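Local structure of methyltransferase FkbM (Methylobacillus flagellatus KT, 2PY6) at residues L17-S22 against P202-E207; T176-L181 against Y185-L190. The protein probably transfers methyl groups to a substrate that remains to be defined. All coordinates share one frame; numbering follows the deposited sequence.

Contact 1: residues L17-S22 against P202-E207; sequences LAMNDS and PEYYHE. With EDO (1,2-ethanediol), chain E.
Met19, a selenomethionine, reaches from the first turn of helix 19-32 to the rim of the Tyr204 ring and ends against the stem of Glu207. SE lies close to the ring plane, 87° off the normal measured from the centroid, and its nearest ring atom is Tyr204 CD1 at 3.7 Å; CE1 follows slightly farther out. The two side chains run past each other in opposite senses, with the selenium at the ring edge. Met19 CG stands anti to the carbonyl carbon (chi1 -59°) and the chain then bends at chi2, which carries the methyl beyond the ring: CE rests on Glu207 CB at 3.6 Å and on CG a little farther away. The carboxylate of Glu207 is engaged across the subunit interface, where OE1 accepts a hydrogen bond from Gly220 N of the second subunit. At the far end of the ring, Tyr204 OH and Ser22 OG come within 4.1 Å, too long for a hydrogen bond. Ser22 OG instead turns back between its own N and carbonyl carbon (chi1 62°) and donates to Met19 O at 3.1 Å, arriving above the carbonyl plane; Asn195 ND2 of helix 184-199 also binds that oxygen. With an alanine here in place of Ser22, Met19 O is likely to be left with one side-chain donor fewer and the packing beside the phenol oxygen thinned. At the start of the helix, Met19 N makes a weak bond of 3.2 Å to O1 of the ethanediol, probably a crystallisation additive, which Pro16 O also binds. The arrangement is an edge-on Met-aromatic contact, here joining the start of the N-terminal helix, with Ala18 as its N-cap residue, to the short helix 203-208 at the subunit interface.

Contact 2: residues T176-L181 against Y185-L190; sequences TLAQRL and YSVQTL
Leu190 points from helix 184-199 into helix 171-180, and its successive atoms meet Leu181, Leu177 and Ala178. CB, at the root, lies 4.0 Å from Leu181 CD1. With CG anti to the backbone N (chi1 177°), the fork is thrown across to the facing helix, and its two methyls divide there. CD1 meets Leu177 CD2 at 4.1 Å, the two leucines crossing at a slant, while CD2, which also nears Leu177 CG, presses against the backbone of Ala178, 3.7 Å from its N, and touches Ala178 CB at 3.9 Å. The small alanine lets the methyl come right down to the main chain. One turn earlier, Val187 CG2 approaches Ala178 O at 3.3 Å and also flanks Leu181 CB. Leu181, the residue at which the helical backbone angles are abandoned, closes the end of the interface: its CD1 lies over Ser186 O at 3.6 Å, and its CB faces Ser186 CB. No hydrogen bond crosses the contact, which is held by these apolar side chains packed against one another and against main chain. The segments run nearly antiparallel, at 157° with axes 9.3 Å apart, and a short turn separates them, making a helical hairpin. Ser186 OG is engaged by Asp183 in that turn and by Leu394 N. Strand 392-396, at the edge of the seven-stranded sheet, meets the hairpin through Ile392 against Leu181 and Leu394 against Leu190, and helix 375-386 packs on it through Leu376, which touches both Leu177 and Leu190.

How the contacts relate
From the N terminus, the chain enters contact 1 almost at once, at 17-22, then builds the six-stranded sheet with its helices before reaching helix 171-180. There 176-181 and 185-190 close contact 2, a local hairpin with three residues between its segments. Helix 184-199 continues onward to helix 203-208, where 202-207 returns to the N-terminal helix and closes the long loop of contact 1. Contact 2 thus falls wholly within that loop, and the two do not cross. Their centres are 13 Å apart. Contact 1 ties the first helix to helix 203-208, while contact 2 pairs helices 171-180 and 184-199; both lie beside the second subunit.

Contact 1: residues L17-S22 against P202-E207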
loop_
_atom_site.group_PDB
_atom_site.type_symbol
_atom_site.label_atom_id
_atom_site.label_comp_id
_atom_site.label_asym_id
_atom_site.label_seq_id
_atom_site.Cartn_x
_atom_site.Cartn_y
_atom_site.Cartn_z
ATOM N N LEU A 17 19.109 -10.236 34.955
ATOM C CA LEU A 17 19.959 -9.617 35.933
ATOM C C LEU A 17 21.142 -10.510 36.312
ATOM O O LEU A 17 21.957 -10.081 37.145
ATOM C CB LEU A 17 19.151 -9.172 37.159
ATOM C CG LEU A 17 18.294 -7.925 36.918
ATOM C CD1 LEU A 17 17.602 -7.540 38.171
ATOM C CD2 LEU A 17 19.092 -6.727 36.420
ATOM N N ALA A 18 21.250 -11.695 35.667
ATOM C CA ALA A 18 22.321 -12.677 35.916
ATOM C C ALA A 18 22.791 -13.350 34.610
ATOM O O ALA A 18 22.999 -14.559 34.535
ATOM C CB ALA A 18 21.832 -13.739 36.900
HETATM N N MSE A 19 22.935 -12.553 33.568
HETATM C CA MSE A 19 23.372 -13.065 32.287
HETATM C C MSE A 19 24.804 -13.531 32.221
HETATM O O MSE A 19 25.172 -14.265 31.294
HETATM C CB MSE A 19 23.064 -12.082 31.180
HETATM C CG MSE A 19 21.569 -11.804 31.127
HETATM SE SE MSE A 19 21.141 -11.449 29.389
HETATM C CE MSE A 19 19.570 -10.545 29.383
ATOM N N ASN A 20 25.599 -13.087 33.186
ATOM C CA ASN A 20 26.974 -13.551 33.364
ATOM C C ASN A 20 26.924 -15.028 33.775
ATOM O O ASN A 20 27.643 -15.872 33.226
ATOM C CB ASN A 20 27.726 -12.671 34.397
ATOM C CG ASN A 20 27.017 -12.585 35.776
ATOM O OD1 ASN A 20 25.775 -12.515 35.885
ATOM N ND2 ASN A 20 27.818 -12.594 36.824
ATOM N N ASP A 21 26.013 -15.353 34.687
ATOM C CA ASP A 21 25.863 -16.722 35.117
ATOM C C ASP A 21 25.360 -17.630 34.007
ATOM O O ASP A 21 25.921 -18.714 33.791
ATOM C CB ASP A 21 24.951 -16.798 36.333
ATOM C CG ASP A 21 25.595 -16.197 37.573
ATOM O OD1 ASP A 21 26.838 -16.159 37.647
ATOM O OD2 ASP A 21 24.861 -15.807 38.491
ATOM N N SER A 22 24.309 -17.204 33.320
ATOM C CA SER A 22 23.761 -17.985 32.223
ATOM C C SER A 22 24.815 -18.181 31.101
ATOM O O SER A 22 24.847 -19.232 30.422
ATOM C CB SER A 22 22.436 -17.365 31.719
ATOM O OG SER A 22 22.628 -16.066 31.211
ATOM N N PRO A 202 16.844 -15.877 20.436
ATOM C CA PRO A 202 16.824 -14.431 20.172
ATOM C C PRO A 202 16.311 -13.520 21.276
ATOM O O PRO A 202 16.634 -12.333 21.267
ATOM C CB PRO A 202 15.932 -14.319 18.948
ATOM C CG PRO A 202 15.121 -15.508 18.925
ATOM C CD PRO A 202 16.016 -16.598 19.457
ATOM N N GLU A 203 15.500 -14.034 22.197
ATOM C CA GLU A 203 15.026 -13.223 23.324
ATOM C C GLU A 203 16.193 -12.576 24.088
ATOM O O GLU A 203 15.986 -11.557 24.755
ATOM C CB GLU A 203 14.122 -14.020 24.273
ATOM C CG GLU A 203 12.731 -14.370 23.728
ATOM C CD GLU A 203 11.872 -13.139 23.391
ATOM O OE1 GLU A 203 11.858 -12.144 24.152
ATOM O OE2 GLU A 203 11.187 -13.179 22.360
ATOM N N TYR A 204 17.399 -13.153 24.006
ATOM C CA TYR A 204 18.570 -12.510 24.630
ATOM C C TYR A 204 18.836 -11.098 24.075
ATOM O O TYR A 204 19.065 -10.189 24.866
ATOM C CB TYR A 204 19.822 -13.385 24.569
ATOM C CG TYR A 204 19.820 -14.422 25.628
ATOM C CD1 TYR A 204 20.094 -14.076 26.937
ATOM C CD2 TYR A 204 19.541 -15.759 25.333
ATOM C CE1 TYR A 204 20.025 -15.031 27.939
ATOM C CE2 TYR A 204 19.504 -16.732 26.323
ATOM C CZ TYR A 204 19.759 -16.364 27.620
ATOM O OH TYR A 204 19.729 -17.308 28.615
ATOM N N TYR A 205 18.794 -10.923 22.753
ATOM C CA TYR A 205 18.901 -9.594 22.125
ATOM C C TYR A 205 17.780 -8.689 22.576
ATOM O O TYR A 205 18.002 -7.517 22.824
ATOM C CB TYR A 205 18.726 -9.622 20.575
ATOM C CG TYR A 205 19.905 -10.145 19.842
ATOM C CD1 TYR A 205 21.133 -9.502 19.959
ATOM C CD2 TYR A 205 19.812 -11.245 18.989
ATOM C CE1 TYR A 205 22.266 -9.945 19.276
ATOM C CE2 TYR A 205 20.939 -11.690 18.290
ATOM C CZ TYR A 205 22.176 -11.029 18.445
ATOM O OH TYR A 205 23.345 -11.439 17.793
ATOM N N HIS A 206 16.566 -9.239 22.625
ATOM C CA HIS A 206 15.407 -8.447 22.950
ATOM C C HIS A 206 15.455 -7.781 24.317
ATOM O O HIS A 206 14.917 -6.697 24.467
ATOM C CB HIS A 206 14.097 -9.223 22.747
ATOM C CG HIS A 206 13.939 -9.806 21.386
ATOM N ND1 HIS A 206 14.313 -9.136 20.241
ATOM C CD2 HIS A 206 13.377 -10.967 20.972
ATOM C CE1 HIS A 206 14.024 -9.876 19.187
ATOM N NE2 HIS A 206 13.450 -10.990 19.604
ATOM N N GLU A 207 16.137 -8.395 25.282
ATOM C CA GLU A 207 16.242 -7.846 26.628
ATOM C C GLU A 207 17.075 -6.580 26.679
ATOM O O GLU A 207 16.904 -5.763 27.571
ATOM C CB GLU A 207 16.906 -8.868 27.596
ATOM C CG GLU A 207 16.107 -10.085 27.938
ATOM C CD GLU A 207 14.900 -9.875 28.854
ATOM O OE1 GLU A 207 14.547 -8.755 29.297
ATOM O OE2 GLU A 207 14.261 -10.891 29.104
HETATM C C1 EDO E . 24.114 -9.484 33.124
HETATM O O1 EDO E . 22.916 -9.340 33.903
HETATM C C2 EDO E . 25.227 -8.533 33.524
HETATM O O2 EDO E . 26.398 -9.266 33.956
#

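Contact 2: residues T176-L181 against Y185-L190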
loop_
_atom_site.group_PDB
_atom_site.type_symbol
_atom_site.label_atom_id
_atom_site.label_comp_id
_atom_site.label_asym_id
_atom_site.label_seq_id
_atom_site.Cartn_x
_atom_site.Cartn_y
_atom_site.Cartn_z
ATOM N N THR A 176 37.237 -10.979 30.353
ATOM C CA THR A 176 38.148 -9.836 30.404
ATOM C C THR A 176 37.537 -8.607 29.701
ATOM O O THR A 176 37.633 -7.512 30.222
ATOM C CB THR A 176 39.555 -10.176 29.848
ATOM O OG1 THR A 176 40.139 -11.201 30.648
ATOM C CG2 THR A 176 40.459 -8.973 29.872
ATOM N N LEU A 177 36.920 -8.783 28.533
ATOM C CA LEU A 177 36.201 -7.676 27.898
ATOM C C LEU A 177 35.092 -7.133 28.827
ATOM O O LEU A 177 34.972 -5.931 29.004
ATOM C CB LEU A 177 35.606 -8.107 26.565
ATOM C CG LEU A 177 34.845 -7.077 25.733
ATOM C CD1 LEU A 177 35.685 -5.832 25.505
ATOM C CD2 LEU A 177 34.423 -7.679 24.393
ATOM N N ALA A 178 34.284 -8.021 29.411
ATOM C CA ALA A 178 33.207 -7.607 30.320
ATOM C C ALA A 178 33.707 -6.661 31.436
ATOM O O ALA A 178 33.065 -5.647 31.762
ATOM C CB ALA A 178 32.567 -8.836 30.931
ATOM N N GLN A 179 34.855 -7.020 32.025
ATOM C CA GLN A 179 35.488 -6.244 33.093
ATOM C C GLN A 179 35.996 -4.881 32.603
ATOM O O GLN A 179 36.105 -3.957 33.382
ATOM C CB GLN A 179 36.667 -7.029 33.720
ATOM C CG GLN A 179 36.304 -8.384 34.329
ATOM C CD GLN A 179 37.538 -9.293 34.508
ATOM O OE1 GLN A 179 38.691 -8.818 34.512
ATOM N NE2 GLN A 179 37.297 -10.600 34.651
ATOM N N ARG A 180 36.305 -4.760 31.318
ATOM C CA ARG A 180 36.841 -3.514 30.744
ATOM C C ARG A 180 35.755 -2.484 30.340
ATOM O O ARG A 180 36.044 -1.303 30.159
ATOM C CB ARG A 180 37.728 -3.879 29.534
ATOM C CG ARG A 180 38.601 -2.756 28.929
ATOM C CD ARG A 180 39.470 -2.004 29.963
ATOM N NE ARG A 180 40.388 -1.011 29.368
ATOM C CZ ARG A 180 40.022 0.208 28.940
ATOM N NH1 ARG A 180 38.748 0.612 29.020
ATOM N NH2 ARG A 180 40.943 1.035 28.434
ATOM N N LEU A 181 34.525 -2.949 30.167
ATOM C CA LEU A 181 33.427 -2.093 29.762
ATOM C C LEU A 181 33.099 -1.123 30.902
ATOM O O LEU A 181 33.079 -1.508 32.088
ATOM C CB LEU A 181 32.229 -2.949 29.335
ATOM C CG LEU A 181 32.404 -3.823 28.081
ATOM C CD1 LEU A 181 31.253 -4.816 27.864
ATOM C CD2 LEU A 181 32.541 -2.955 26.822
ATOM N N TYR A 185 25.189 -1.555 31.691
ATOM C CA TYR A 185 24.334 -1.899 30.555
ATOM C C TYR A 185 25.125 -2.495 29.340
ATOM O O TYR A 185 24.646 -3.361 28.595
ATOM C CB TYR A 185 23.457 -0.662 30.198
ATOM C CG TYR A 185 22.420 -0.896 29.116
ATOM C CD1 TYR A 185 21.746 -2.115 29.002
ATOM C CD2 TYR A 185 22.046 0.125 28.267
ATOM C CE1 TYR A 185 20.766 -2.321 28.024
ATOM C CE2 TYR A 185 21.067 -0.076 27.291
ATOM C CZ TYR A 185 20.431 -1.311 27.179
ATOM O OH TYR A 185 19.448 -1.503 26.235
ATOM N N SER A 186 26.353 -2.031 29.165
ATOM C CA SER A 186 27.251 -2.581 28.181
ATOM C C SER A 186 27.590 -4.011 28.540
ATOM O O SER A 186 27.650 -4.883 27.668
ATOM C CB SER A 186 28.534 -1.768 28.128
ATOM O OG SER A 186 28.313 -0.574 27.434
ATOM N N VAL A 187 27.835 -4.263 29.825
ATOM C CA VAL A 187 28.129 -5.619 30.290
ATOM C C VAL A 187 26.892 -6.490 30.042
ATOM O O VAL A 187 26.975 -7.572 29.468
ATOM C CB VAL A 187 28.540 -5.652 31.775
ATOM C CG1 VAL A 187 28.670 -7.080 32.254
ATOM C CG2 VAL A 187 29.849 -4.896 31.983
ATOM N N GLN A 188 25.727 -6.025 30.439
ATOM C CA GLN A 188 24.528 -6.826 30.184
ATOM C C GLN A 188 24.378 -7.105 28.670
ATOM O O GLN A 188 24.052 -8.228 28.241
ATOM C CB GLN A 188 23.290 -6.149 30.746
ATOM C CG GLN A 188 22.089 -7.133 30.924
ATOM C CD GLN A 188 20.781 -6.403 31.154
ATOM O OE1 GLN A 188 20.576 -5.272 30.661
ATOM N NE2 GLN A 188 19.885 -7.033 31.911
ATOM N N THR A 189 24.624 -6.084 27.861
ATOM C CA THR A 189 24.538 -6.229 26.413
ATOM C C THR A 189 25.534 -7.268 25.920
ATOM O O THR A 189 25.161 -8.148 25.122
ATOM C CB THR A 189 24.754 -4.891 25.732
ATOM O OG1 THR A 189 23.710 -3.988 26.135
ATOM C CG2 THR A 189 24.774 -5.045 24.222
ATOM N N LEU A 190 26.792 -7.184 26.379
ATOM C CA LEU A 190 27.791 -8.161 25.955
ATOM C C LEU A 190 27.315 -9.573 26.213
ATOM O O LEU A 190 27.314 -10.410 25.324
ATOM C CB LEU A 190 29.138 -7.965 26.664
ATOM C CG LEU A 190 30.224 -9.012 26.328
ATOM C CD1 LEU A 190 30.583 -8.933 24.823
ATOM C CD2 LEU A 190 31.467 -8.896 27.178
#